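ADP-ribosylating toxin CARDS (Mycoplasma pneumoniae, PDB 4TLV) transfers the ADP-ribosyl group of NAD(+) to multiple target proteins in vitro and causes vacuolization and cytopathic damage in mammalian cells, including disruption of the respiratory epithelium. Local coordinates at residues Y90-T95 with D194-L198; P457-S463 with R563-W567. All blocks are in the same frame, centred on the assembly; numbering follows the deposited sequence.

Interaction 1. Residues Y90-T95 with D194-L198; sequences YNARAT and DQPWL. With ACT (acetate ion), chain N.
Loop 194-198, extended from Gln195 onward, packs on an N-capped strand-to-helix junction (strand 89-91 into helix 92-104), closest at Thr95-Pro196 (CA atoms 4.3 Å). The N-cap, Asn91, accepts from Ala94 N through OD1 (2.8 Å); Arg93 NH1 and NH2 donate to O of an acetate, probably from the crystallisation liquor (3.1 and 2.8 Å). Gln195 O lies at the Tyr90 ring edge, 3.6 Å from CD2, and a water joins it to Asn91 N. Pro196 CB packs 4.0 Å from Ala94 O. Thr95 OG1 (chi1 m) is a relay, donating to Asn91 O (2.8 Å) and accepting from Trp197 N (3.0 Å); a water links Thr95 O to Trp197 O. The indole (chi1 t) turns its edge to the Tyr90 (chi1 m) face, T-shaped, Tyr90 and Trp197 five-membered-ring centroids 4.7 Å apart, planes at 78°. Within the mART domain this joins the loop after strand 168-181 to the helix start; Trp197 NE1 hydrogen-bonds Asp138 OD2 of strand 134-138, its ring touches Phe35 of helix 35-40, and Leu198 touches Leu99.

Interaction 2. Residues P457-S463 with R563-W567; sequences PQLSGWS and RWGGW
Two tight turns meet here: a type I turn, Gln458-Gly461, and a type II turn, Arg563-Gly566. The segments run antiparallel, with CA atoms nearest at Gly461-Trp567 (5.6 Å), Trp462-Gly566 (4.5 Å) and Ser463-Gly565 (4.6 Å). Pro457 lies at the end of strand 453-457, its CG 3.6 Å from Trp567 CZ2. The chain then turns back, with Gly461 N bonded to Gln458 O and Gln458 N to Trp462 O, both at 2.9 Å; Ser460 OG accepts from Trp462 N at 3.2 Å in an ST turn. Gly461, at positive phi (102°), presents its O to Trp567 N (3.0 Å) and to a CA-H...O contact from Gly566 CA (3.4 Å). Trp462 (chi1 m) sets its indole edge against the second turn, CZ3 3.5 Å from Arg563 O near the ring plane and CE3 3.5 Å from Gly566 CA. A CB on Gly566 would clash with this ring, and one on Gly565 with the Trp564 indole. Ser463 (chi1 m) points toward the second turn: OG donates to Gly565 O at 2.6 Å and accepts from Trp567 NE1 at 2.9 Å, while a water bridges Ser463 N to Trp564 O. Trp448 also bonds Ser463 OG, and its ring meets that of Trp567. The contact joins the loop between strands 453-457 and 463-464 to the turn between strands 554-558 and 567-570, within the beta-trefoil fold of D3.

In the fold
Both segments of interaction 1 precede those of interaction 2 in the chain, and each contact joins segments about 100 residues apart within a single domain. Their centres are 33 Å apart and their nearest atoms about 19 Å, without touching. Residues 90-95 and 194-198 belong to the N-terminal mART domain, where a loop packs on a strand-to-helix junction; residues 457-463 and 563-567 belong to D3, where no helix intervenes and loops between strands meet. D2 lies between the two domains in sequence. Yet the C-terminal end of the chain returns to the mART domain: Phe591 O bonds Arg93 and Arg590 touches Asn91, so the catalytic and C-terminal parts of the toxin are packed together in the monomer.

Interaction 1. Residues Y90-T95 with D194-L198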
# COMPACT_ATOMS: atom_id res chain seq x y z
N TYR A 90 7.46 -6.47 13.63
CA TYR A 90 6.64 -7.38 12.83
C TYR A 90 5.73 -6.62 11.89
O TYR A 90 5.17 -5.59 12.26
CB TYR A 90 5.74 -8.20 13.75
CG TYR A 90 6.54 -9.06 14.69
CD1 TYR A 90 6.98 -8.56 15.91
CD2 TYR A 90 6.87 -10.37 14.35
CE1 TYR A 90 7.76 -9.35 16.78
CE2 TYR A 90 7.63 -11.17 15.20
CZ TYR A 90 8.06 -10.65 16.41
OH TYR A 90 8.81 -11.45 17.25
N ASN A 91 5.51 -7.17 10.70
CA ASN A 91 4.60 -6.53 9.75
C ASN A 91 3.11 -6.80 10.03
O ASN A 91 2.69 -7.96 10.12
CB ASN A 91 4.95 -6.95 8.31
CG ASN A 91 4.11 -6.20 7.29
OD1 ASN A 91 3.09 -6.69 6.85
ND2 ASN A 91 4.53 -4.97 6.94
N ALA A 92 2.32 -5.73 10.17
CA ALA A 92 0.91 -5.90 10.51
C ALA A 92 0.16 -6.66 9.41
O ALA A 92 -0.58 -7.61 9.69
CB ALA A 92 0.24 -4.53 10.80
N ARG A 93 0.34 -6.25 8.15
CA ARG A 93 -0.40 -6.93 7.07
C ARG A 93 -0.07 -8.44 6.97
O ARG A 93 -0.98 -9.27 6.88
CB ARG A 93 -0.20 -6.24 5.70
CG ARG A 93 -1.15 -5.03 5.48
CD ARG A 93 -2.41 -5.42 4.67
NE ARG A 93 -2.01 -5.77 3.32
CZ ARG A 93 -2.06 -6.99 2.79
NH1 ARG A 93 -2.57 -8.01 3.48
NH2 ARG A 93 -1.59 -7.19 1.56
N ALA A 94 1.21 -8.79 7.00
CA ALA A 94 1.61 -10.19 6.87
C ALA A 94 1.09 -10.99 8.06
O ALA A 94 0.69 -12.15 7.93
CB ALA A 94 3.14 -10.30 6.77
N THR A 95 1.13 -10.37 9.24
CA THR A 95 0.61 -11.01 10.44
C THR A 95 -0.87 -11.34 10.24
O THR A 95 -1.33 -12.44 10.57
CB THR A 95 0.82 -10.11 11.70
OG1 THR A 95 2.23 -10.00 11.97
CG2 THR A 95 0.12 -10.72 12.94
N ASP A 194 11.12 -11.34 9.61
CA ASP A 194 10.41 -11.67 8.35
C ASP A 194 9.25 -12.63 8.54
O ASP A 194 8.61 -13.04 7.57
CB ASP A 194 11.36 -12.17 7.24
CG ASP A 194 12.07 -13.48 7.58
OD1 ASP A 194 11.81 -14.07 8.65
OD2 ASP A 194 12.90 -13.93 6.75
N GLN A 195 8.97 -12.97 9.79
CA GLN A 195 7.86 -13.88 10.10
C GLN A 195 6.61 -13.15 10.57
O GLN A 195 6.69 -12.07 11.13
CB GLN A 195 8.27 -14.85 11.21
CG GLN A 195 9.67 -15.35 11.12
CD GLN A 195 9.72 -16.74 10.60
OE1 GLN A 195 9.78 -17.70 11.37
NE2 GLN A 195 9.70 -16.87 9.28
N PRO A 196 5.44 -13.77 10.35
CA PRO A 196 4.20 -13.24 10.92
C PRO A 196 4.24 -13.37 12.43
O PRO A 196 4.80 -14.34 12.97
CB PRO A 196 3.10 -14.16 10.36
CG PRO A 196 3.78 -15.27 9.67
CD PRO A 196 5.26 -15.04 9.63
N TRP A 197 3.66 -12.40 13.11
CA TRP A 197 3.65 -12.41 14.57
C TRP A 197 2.64 -13.42 15.13
O TRP A 197 1.53 -13.55 14.61
CB TRP A 197 3.28 -11.02 15.09
CG TRP A 197 3.29 -10.96 16.57
CD1 TRP A 197 4.38 -10.75 17.38
CD2 TRP A 197 2.16 -11.09 17.44
NE1 TRP A 197 3.99 -10.75 18.70
CE2 TRP A 197 2.64 -10.96 18.77
CE3 TRP A 197 0.80 -11.32 17.24
CZ2 TRP A 197 1.80 -11.04 19.88
CZ3 TRP A 197 -0.04 -11.40 18.35
CH2 TRP A 197 0.47 -11.27 19.64
N LEU A 198 3.02 -14.11 16.19
CA LEU A 198 2.09 -14.88 17.02
C LEU A 198 2.58 -14.67 18.44
O LEU A 198 3.75 -14.37 18.64
CB LEU A 198 2.14 -16.38 16.67
CG LEU A 198 1.40 -16.80 15.39
CD1 LEU A 198 1.50 -18.31 15.21
CD2 LEU A 198 -0.05 -16.35 15.39
C ACT N . -2.31 -10.80 0.22
O ACT N . -2.06 -9.92 1.07
OXT ACT N . -2.69 -11.92 0.67
CH3 ACT N . -2.13 -10.53 -1.24
O HOH W 1 6.92 -9.55 10.11
O HOH W 2 0.10 -14.30 12.37

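Interaction 2. Residues P457-S463 with R563-W567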
# COMPACT_ATOMS: atom_id res chain seq x y z
N PRO A 457 1.18 -18.89 -15.76
CA PRO A 457 -0.14 -19.42 -16.13
C PRO A 457 -0.59 -18.85 -17.47
O PRO A 457 -0.21 -17.73 -17.84
CB PRO A 457 -1.06 -18.89 -15.03
CG PRO A 457 -0.18 -18.28 -14.01
CD PRO A 457 1.10 -17.91 -14.67
N GLN A 458 -1.37 -19.64 -18.20
CA GLN A 458 -2.02 -19.17 -19.43
C GLN A 458 -3.51 -19.27 -19.21
O GLN A 458 -3.97 -20.08 -18.40
CB GLN A 458 -1.63 -20.06 -20.62
CG GLN A 458 -0.16 -20.02 -20.98
CD GLN A 458 0.21 -18.85 -21.88
OE1 GLN A 458 1.04 -18.01 -21.51
NE2 GLN A 458 -0.38 -18.79 -23.06
N LEU A 459 -4.28 -18.47 -19.95
CA LEU A 459 -5.72 -18.41 -19.75
C LEU A 459 -6.38 -19.74 -20.08
O LEU A 459 -7.48 -20.03 -19.62
CB LEU A 459 -6.32 -17.29 -20.60
CG LEU A 459 -5.99 -15.89 -20.07
CD1 LEU A 459 -6.48 -14.80 -21.04
CD2 LEU A 459 -6.61 -15.71 -18.70
N SER A 460 -5.70 -20.55 -20.87
CA SER A 460 -6.17 -21.89 -21.23
C SER A 460 -6.17 -22.87 -20.04
O SER A 460 -6.83 -23.91 -20.09
CB SER A 460 -5.26 -22.46 -22.31
OG SER A 460 -3.92 -22.54 -21.83
N GLY A 461 -5.40 -22.55 -19.00
CA GLY A 461 -5.22 -23.49 -17.90
C GLY A 461 -3.87 -24.19 -17.98
O GLY A 461 -3.48 -24.90 -17.06
N TRP A 462 -3.15 -23.97 -19.08
CA TRP A 462 -1.80 -24.51 -19.21
C TRP A 462 -0.76 -23.49 -18.72
O TRP A 462 -1.12 -22.48 -18.10
CB TRP A 462 -1.51 -24.94 -20.66
CG TRP A 462 -2.50 -25.94 -21.15
CD1 TRP A 462 -3.44 -25.76 -22.14
CD2 TRP A 462 -2.68 -27.28 -20.66
NE1 TRP A 462 -4.19 -26.91 -22.29
CE2 TRP A 462 -3.75 -27.85 -21.40
CE3 TRP A 462 -2.05 -28.04 -19.67
CZ2 TRP A 462 -4.19 -29.16 -21.18
CZ3 TRP A 462 -2.49 -29.34 -19.45
CH2 TRP A 462 -3.55 -29.89 -20.21
N SER A 463 0.52 -23.78 -18.97
CA SER A 463 1.60 -22.85 -18.64
C SER A 463 2.50 -22.60 -19.84
O SER A 463 2.64 -23.44 -20.72
CB SER A 463 2.48 -23.36 -17.48
OG SER A 463 1.68 -23.78 -16.40
N ARG A 563 0.13 -33.65 -19.80
CA ARG A 563 -0.62 -32.56 -19.17
C ARG A 563 0.28 -31.62 -18.36
O ARG A 563 -0.18 -30.96 -17.42
CB ARG A 563 -1.71 -33.13 -18.26
CG ARG A 563 -2.72 -34.03 -18.98
CD ARG A 563 -3.60 -34.74 -17.96
NE ARG A 563 -4.83 -35.25 -18.56
CZ ARG A 563 -5.77 -35.90 -17.89
NH1 ARG A 563 -5.63 -36.13 -16.59
NH2 ARG A 563 -6.87 -36.32 -18.51
N TRP A 564 1.56 -31.56 -18.72
CA TRP A 564 2.48 -30.71 -17.99
C TRP A 564 2.01 -29.26 -18.04
O TRP A 564 1.50 -28.81 -19.05
CB TRP A 564 3.90 -30.82 -18.55
CG TRP A 564 4.15 -30.06 -19.82
CD1 TRP A 564 4.12 -30.56 -21.09
CD2 TRP A 564 4.50 -28.68 -19.93
NE1 TRP A 564 4.43 -29.57 -21.99
CE2 TRP A 564 4.66 -28.40 -21.31
CE3 TRP A 564 4.68 -27.64 -19.01
CZ2 TRP A 564 4.98 -27.12 -21.79
CZ3 TRP A 564 5.01 -26.38 -19.48
CH2 TRP A 564 5.16 -26.13 -20.86
N GLY A 565 2.17 -28.54 -16.93
CA GLY A 565 1.83 -27.13 -16.91
C GLY A 565 0.37 -26.87 -16.62
O GLY A 565 -0.05 -25.72 -16.57
N GLY A 566 -0.41 -27.93 -16.43
CA GLY A 566 -1.82 -27.78 -16.16
C GLY A 566 -2.12 -27.41 -14.72
O GLY A 566 -1.69 -28.10 -13.79
N TRP A 567 -2.88 -26.33 -14.53
CA TRP A 567 -3.25 -25.87 -13.20
C TRP A 567 -4.53 -26.55 -12.75
O TRP A 567 -5.51 -26.58 -13.48
CB TRP A 567 -3.42 -24.33 -13.21
CG TRP A 567 -2.14 -23.61 -13.49
CD1 TRP A 567 -1.48 -23.56 -14.68
CD2 TRP A 567 -1.36 -22.83 -12.57
NE1 TRP A 567 -0.34 -22.80 -14.56
CE2 TRP A 567 -0.25 -22.34 -13.27
CE3 TRP A 567 -1.51 -22.49 -11.22
CZ2 TRP A 567 0.73 -21.53 -12.67
CZ3 TRP A 567 -0.54 -21.69 -10.61
CH2 TRP A 567 0.57 -21.22 -11.34
O HOH W 3 1.57 -26.15 -20.30